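Local coordinates for protein 2,3,4,5-tetrahydropyridine-2,6-dicarboxylate N-succinyltransferase (PDB 2RIJ) that probably transfers the succinyl group of succinyl-CoA to tetrahydrodipicolinate, the first step of the succinylase route of lysine biosynthesis, at residues I16-F28 against I51-E65. Residues are numbered along the deposited sequence; the frame is centred on the assembly and turned at random.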
loop_
_atom_site.group_PDB
_atom_site.type_symbol
_atom_site.label_atom_id
_atom_site.label_comp_id
_atom_site.label_asym_id
_atom_site.label_seq_id
_atom_site.Cartn_x
_atom_site.Cartn_y
_atom_site.Cartn_z
ATOM N N ILE A 16 -30.037 -53.294 46.266
ATOM C CA ILE A 16 -28.708 -52.707 46.183
ATOM C C ILE A 16 -28.800 -51.180 46.177
ATOM O O ILE A 16 -28.092 -50.482 46.933
ATOM C CB ILE A 16 -27.971 -53.197 44.908
ATOM C CG1 ILE A 16 -27.692 -54.705 45.000
ATOM C CG2 ILE A 16 -26.651 -52.395 44.672
ATOM C CD1 ILE A 16 -27.364 -55.353 43.631
ATOM N N GLU A 17 -29.709 -50.664 45.346
ATOM C CA GLU A 17 -29.787 -49.242 45.081
ATOM C C GLU A 17 -30.392 -48.519 46.280
ATOM O O GLU A 17 -30.244 -47.311 46.395
ATOM C CB GLU A 17 -30.556 -48.942 43.774
ATOM C CG GLU A 17 -29.813 -49.329 42.501
ATOM C CD GLU A 17 -30.575 -49.019 41.194
ATOM O OE1 GLU A 17 -31.800 -48.787 41.280
ATOM O OE2 GLU A 17 -29.938 -49.003 40.095
ATOM N N GLN A 18 -31.046 -49.253 47.176
ATOM C CA GLN A 18 -31.584 -48.684 48.414
ATOM C C GLN A 18 -30.551 -48.746 49.551
ATOM O O GLN A 18 -30.827 -48.331 50.683
ATOM C CB GLN A 18 -32.912 -49.371 48.804
ATOM C CG GLN A 18 -32.764 -50.701 49.526
ATOM C CD GLN A 18 -34.077 -51.464 49.750
ATOM O OE1 GLN A 18 -34.104 -52.441 50.500
ATOM N NE2 GLN A 18 -35.157 -51.026 49.107
ATOM N N LYS A 19 -29.357 -49.244 49.273
ATOM C CA LYS A 19 -28.302 -49.201 50.271
ATOM C C LYS A 19 -27.945 -47.751 50.529
ATOM O O LYS A 19 -28.158 -46.867 49.684
ATOM C CB LYS A 19 -27.053 -49.968 49.831
ATOM C CG LYS A 19 -27.183 -51.492 49.956
ATOM C CD LYS A 19 -25.921 -52.207 49.427
ATOM C CE LYS A 19 -25.869 -53.652 49.863
ATOM N NZ LYS A 19 -24.476 -54.186 50.011
ATOM N N SER A 20 -27.389 -47.514 51.711
ATOM C CA SER A 20 -27.224 -46.168 52.237
ATOM C C SER A 20 -26.165 -45.431 51.443
ATOM O O SER A 20 -25.037 -45.908 51.288
ATOM C CB SER A 20 -26.830 -46.221 53.726
ATOM O OG SER A 20 -26.791 -44.916 54.310
ATOM N N GLY A 21 -26.558 -44.270 50.933
ATOM C CA GLY A 21 -25.669 -43.435 50.143
ATOM C C GLY A 21 -25.397 -43.937 48.732
ATOM O O GLY A 21 -24.630 -43.308 48.004
ATOM N N TYR A 22 -26.028 -45.042 48.329
ATOM C CA TYR A 22 -25.863 -45.540 46.960
ATOM C C TYR A 22 -26.107 -44.417 45.948
ATOM O O TYR A 22 -27.035 -43.623 46.110
ATOM C CB TYR A 22 -26.768 -46.735 46.677
ATOM C CG TYR A 22 -26.471 -47.354 45.344
ATOM C CD1 TYR A 22 -27.062 -46.865 44.180
ATOM C CD2 TYR A 22 -25.572 -48.390 45.230
ATOM C CE1 TYR A 22 -26.746 -47.413 42.908
ATOM C CE2 TYR A 22 -25.258 -48.947 43.981
ATOM C CZ TYR A 22 -25.870 -48.459 42.831
ATOM O OH TYR A 22 -25.549 -49.029 41.632
ATOM N N LYS A 23 -25.221 -44.320 44.944
ATOM C CA LYS A 23 -25.405 -43.476 43.768
ATOM C C LYS A 23 -25.222 -44.319 42.505
ATOM O O LYS A 23 -24.255 -45.060 42.410
ATOM C CB LYS A 23 -24.352 -42.373 43.715
ATOM C CG LYS A 23 -24.714 -41.084 44.384
ATOM C CD LYS A 23 -23.505 -40.117 44.355
ATOM C CE LYS A 23 -23.587 -39.041 43.268
ATOM N NZ LYS A 23 -22.695 -37.856 43.623
ATOM N N LYS A 24 -26.122 -44.171 41.536
ATOM C CA LYS A 24 -25.955 -44.789 40.240
ATOM C C LYS A 24 -24.769 -44.150 39.524
ATOM O O LYS A 24 -24.662 -42.931 39.462
ATOM C CB LYS A 24 -27.177 -44.579 39.371
ATOM C CG LYS A 24 -28.460 -45.187 39.877
ATOM C CD LYS A 24 -29.582 -44.925 38.829
ATOM C CE LYS A 24 -30.910 -45.484 39.294
ATOM N NZ LYS A 24 -31.892 -45.537 38.155
ATOM N N PRO A 25 -23.856 -44.960 39.006
ATOM C CA PRO A 25 -22.790 -44.366 38.192
ATOM C C PRO A 25 -23.298 -43.688 36.924
ATOM O O PRO A 25 -24.238 -44.163 36.255
ATOM C CB PRO A 25 -21.909 -45.551 37.801
ATOM C CG PRO A 25 -22.314 -46.676 38.611
ATOM C CD PRO A 25 -23.713 -46.412 39.155
ATOM N N LYS A 26 -22.648 -42.591 36.578
ATOM C CA LYS A 26 -22.951 -41.920 35.332
ATOM C C LYS A 26 -22.214 -42.566 34.156
ATOM O O LYS A 26 -22.683 -42.489 33.029
ATOM C CB LYS A 26 -22.586 -40.451 35.450
ATOM C CG LYS A 26 -23.296 -39.799 36.633
ATOM C CD LYS A 26 -23.252 -38.276 36.607
ATOM C CE LYS A 26 -24.244 -37.666 37.649
ATOM N NZ LYS A 26 -25.573 -38.390 37.734
ATOM N N ALA A 27 -21.053 -43.162 34.425
ATOM C CA ALA A 27 -20.271 -43.897 33.424
ATOM C C ALA A 27 -19.585 -45.041 34.111
ATOM O O ALA A 27 -19.151 -44.911 35.270
ATOM C CB ALA A 27 -19.220 -43.014 32.785
ATOM N N PHE A 28 -19.474 -46.154 33.415
ATOM C CA PHE A 28 -18.728 -47.294 33.917
ATOM C C PHE A 28 -18.284 -48.281 32.839
ATOM O O PHE A 28 -18.864 -48.396 31.748
ATOM C CB PHE A 28 -19.515 -48.034 35.025
ATOM C CG PHE A 28 -20.677 -48.847 34.522
ATOM C CD1 PHE A 28 -21.924 -48.262 34.322
ATOM C CD2 PHE A 28 -20.535 -50.220 34.265
ATOM C CE1 PHE A 28 -22.996 -49.017 33.850
ATOM C CE2 PHE A 28 -21.595 -50.973 33.780
ATOM C CZ PHE A 28 -22.835 -50.378 33.604
ATOM N N ILE A 51 -18.213 -49.350 26.920
ATOM C CA ILE A 51 -18.380 -48.159 27.723
ATOM C C ILE A 51 -19.859 -47.952 27.935
ATOM O O ILE A 51 -20.668 -47.960 26.992
ATOM C CB ILE A 51 -17.828 -46.892 26.981
ATOM C CG1 ILE A 51 -16.386 -47.088 26.579
ATOM C CG2 ILE A 51 -18.015 -45.614 27.810
ATOM C CD1 ILE A 51 -15.452 -47.190 27.804
ATOM N N ASN A 52 -20.207 -47.739 29.186
ATOM C CA ASN A 52 -21.582 -47.477 29.568
ATOM C C ASN A 52 -21.638 -46.013 29.994
ATOM O O ASN A 52 -20.813 -45.564 30.814
ATOM C CB ASN A 52 -22.001 -48.399 30.710
ATOM C CG ASN A 52 -22.037 -49.857 30.310
ATOM O OD1 ASN A 52 -23.015 -50.322 29.748
ATOM N ND2 ASN A 52 -20.982 -50.587 30.627
ATOM N N TYR A 53 -22.543 -45.249 29.390
ATOM C CA TYR A 53 -22.755 -43.842 29.790
ATOM C C TYR A 53 -24.235 -43.640 30.036
ATOM O O TYR A 53 -25.020 -43.794 29.132
ATOM C CB TYR A 53 -22.268 -42.854 28.732
ATOM C CG TYR A 53 -22.483 -41.431 29.161
ATOM C CD1 TYR A 53 -21.724 -40.882 30.196
ATOM C CD2 TYR A 53 -23.463 -40.656 28.588
ATOM C CE1 TYR A 53 -21.936 -39.598 30.616
ATOM C CE2 TYR A 53 -23.696 -39.358 29.038
ATOM C CZ TYR A 53 -22.927 -38.859 30.044
ATOM O OH TYR A 53 -23.131 -37.600 30.500
ATOM N N GLU A 54 -24.604 -43.318 31.264
ATOM C CA GLU A 54 -25.996 -43.040 31.632
ATOM C C GLU A 54 -26.957 -44.143 31.142
ATOM O O GLU A 54 -28.023 -43.887 30.578
ATOM C CB GLU A 54 -26.412 -41.616 31.194
ATOM C CG GLU A 54 -25.604 -40.491 31.886
ATOM C CD GLU A 54 -26.052 -40.219 33.324
ATOM O OE1 GLU A 54 -26.875 -40.994 33.849
ATOM O OE2 GLU A 54 -25.583 -39.225 33.925
ATOM N N GLN A 55 -26.585 -45.396 31.424
ATOM C CA GLN A 55 -27.296 -46.554 30.919
ATOM C C GLN A 55 -26.871 -47.785 31.700
ATOM O O GLN A 55 -25.814 -47.766 32.342
ATOM C CB GLN A 55 -26.960 -46.785 29.438
ATOM C CG GLN A 55 -25.529 -47.179 29.196
ATOM C CD GLN A 55 -25.141 -47.119 27.775
ATOM O OE1 GLN A 55 -24.031 -46.666 27.418
ATOM N NE2 GLN A 55 -26.050 -47.570 26.915
ATOM N N ASN A 56 -27.692 -48.845 31.633
ATOM C CA ASN A 56 -27.361 -50.162 32.188
ATOM C C ASN A 56 -27.012 -50.058 33.655
ATOM O O ASN A 56 -26.058 -50.669 34.129
ATOM C CB ASN A 56 -26.222 -50.826 31.400
ATOM C CG ASN A 56 -26.562 -51.001 29.944
ATOM O OD1 ASN A 56 -27.689 -51.252 29.628
ATOM N ND2 ASN A 56 -25.593 -50.830 29.062
ATOM N N PHE A 57 -27.841 -49.322 34.392
ATOM C CA PHE A 57 -27.557 -49.041 35.797
ATOM C C PHE A 57 -27.666 -50.322 36.642
ATOM O O PHE A 57 -26.958 -50.455 37.621
ATOM C CB PHE A 57 -28.470 -47.963 36.355
ATOM C CG PHE A 57 -28.364 -46.643 35.658
ATOM C CD1 PHE A 57 -27.260 -45.818 35.848
ATOM C CD2 PHE A 57 -29.371 -46.213 34.814
ATOM C CE1 PHE A 57 -27.165 -44.611 35.208
ATOM C CE2 PHE A 57 -29.274 -44.983 34.173
ATOM C CZ PHE A 57 -28.168 -44.182 34.384
ATOM N N GLY A 58 -28.542 -51.244 36.245
ATOM C CA GLY A 58 -28.654 -52.552 36.910
ATOM C C GLY A 58 -27.342 -53.317 36.879
ATOM O O GLY A 58 -26.893 -53.861 37.885
ATOM N N SER A 59 -26.683 -53.311 35.727
ATOM C CA SER A 59 -25.402 -53.983 35.576
ATOM C C SER A 59 -24.340 -53.364 36.477
ATOM O O SER A 59 -23.586 -54.075 37.112
ATOM C CB SER A 59 -24.973 -54.053 34.086
ATOM O OG SER A 59 -25.986 -54.694 33.293
ATOM N N ALA A 60 -24.324 -52.037 36.580
ATOM C CA ALA A 60 -23.400 -51.318 37.461
ATOM C C ALA A 60 -23.674 -51.700 38.936
ATOM O O ALA A 60 -22.754 -51.932 39.697
ATOM C CB ALA A 60 -23.559 -49.808 37.251
ATOM N N ALA A 61 -24.944 -51.826 39.296
ATOM C CA ALA A 61 -25.363 -52.169 40.665
ATOM C C ALA A 61 -24.821 -53.549 41.050
ATOM O O ALA A 61 -24.310 -53.714 42.156
ATOM C CB ALA A 61 -26.879 -52.149 40.791
ATOM N N ILE A 62 -24.911 -54.511 40.117
ATOM C CA ILE A 62 -24.435 -55.881 40.351
ATOM C C ILE A 62 -22.936 -55.847 40.591
ATOM O O ILE A 62 -22.469 -56.495 41.486
ATOM C CB ILE A 62 -24.777 -56.868 39.181
ATOM C CG1 ILE A 62 -26.296 -57.063 39.016
ATOM C CG2 ILE A 62 -24.076 -58.206 39.372
ATOM C CD1 ILE A 62 -27.063 -57.443 40.331
HETATM N N MSE A 63 -22.189 -55.060 39.825
HETATM C CA MSE A 63 -20.728 -54.970 39.960
HETATM C C MSE A 63 -20.309 -54.330 41.267
HETATM O O MSE A 63 -19.422 -54.806 41.953
HETATM C CB MSE A 63 -20.115 -54.116 38.841
HETATM C CG MSE A 63 -20.211 -54.699 37.461
HETATM SE SE MSE A 63 -19.613 -56.549 37.317
HETATM C CE MSE A 63 -17.981 -56.526 38.408
ATOM N N LEU A 64 -20.946 -53.214 41.599
ATOM C CA LEU A 64 -20.686 -52.529 42.865
ATOM C C LEU A 64 -21.015 -53.449 44.041
ATOM O O LEU A 64 -20.273 -53.507 45.042
ATOM C CB LEU A 64 -21.501 -51.243 42.951
ATOM C CG LEU A 64 -21.009 -50.164 41.967
ATOM C CD1 LEU A 64 -22.008 -49.019 41.911
ATOM C CD2 LEU A 64 -19.582 -49.702 42.347
ATOM N N GLU A 65 -22.130 -54.168 43.932
ATOM C CA GLU A 65 -22.502 -55.127 44.975
ATOM C C GLU A 65 -21.497 -56.302 45.117
ATOM O O GLU A 65 -21.301 -56.803 46.205
ATOM C CB GLU A 65 -23.911 -55.631 44.742
ATOM C CG GLU A 65 -24.410 -56.643 45.756
ATOM C CD GLU A 65 -24.603 -56.081 47.163
ATOM O OE1 GLU A 65 -24.552 -54.842 47.375
ATOM O OE2 GLU A 65 -24.836 -56.907 48.075
HETATM O O HOH W 1 -27.288 -48.620 39.619
HETATM O O HOH W 2 -24.192 -45.547 33.585
HETATM O O HOH W 3 -26.969 -37.862 35.663
#
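Phe28 lies clamped between Ala60 and Asn52. The start of strand 27-35 pairs antiparallel with strand 52-53, and helix 57-69 packs beside it, in the region of the N-terminal tetrahydrodipicolinate N-succinyltransferase family. Ala60 CB sits over one face of Phe28, 3.7 Å from the ring centroid, and Asn52 CB lies over the opposite face. The amide of Asn52 stacks on that second face, its plane 10° from the ring. Phe28 holds CG between its backbone N and carbonyl carbon (chi1 74°), which brings the ring back over Asn52. Phe126 and Cys128 of strand 124-129 also touch Phe28. Lys26 and Ala27 both lie opposite Leu129 of that strand, as a classic bulge.

Along the helix, Pro25 CG meets Ala60 CB at 3.6 Å. Lys24 CD lies over a face of Phe57, while Pro25 O meets the ring edge. Tyr22 OH lies 3.3 Å from Ala61 CA, and ring atom CE2 packs on Leu64 CD1. Ile16 CD1 packs on Glu65 CB and Ile62 CD1.

Phe28 N bonds Asn52 O, and Glu54 N bonds Lys26 O. Phe28 O accepts from Asn52 N and, from above the carbonyl plane, Asn52 ND2 (3.2 Å). The bonds from Asn56 ND2 to Asn52 OD1 and from Asn52 ND2 to Phe28 O and Asn108 together hold the amide in its rotation. Water 1 joins Tyr22 OH, Glu17 OE2 and Phe57 O.

At the polar edge, water 3 bridges Lys26 NZ and Glu54 OE2. At the other end, Lys19 NZ makes a salt bridge to the syn lone pair of Glu65 OE1 at 2.7 Å.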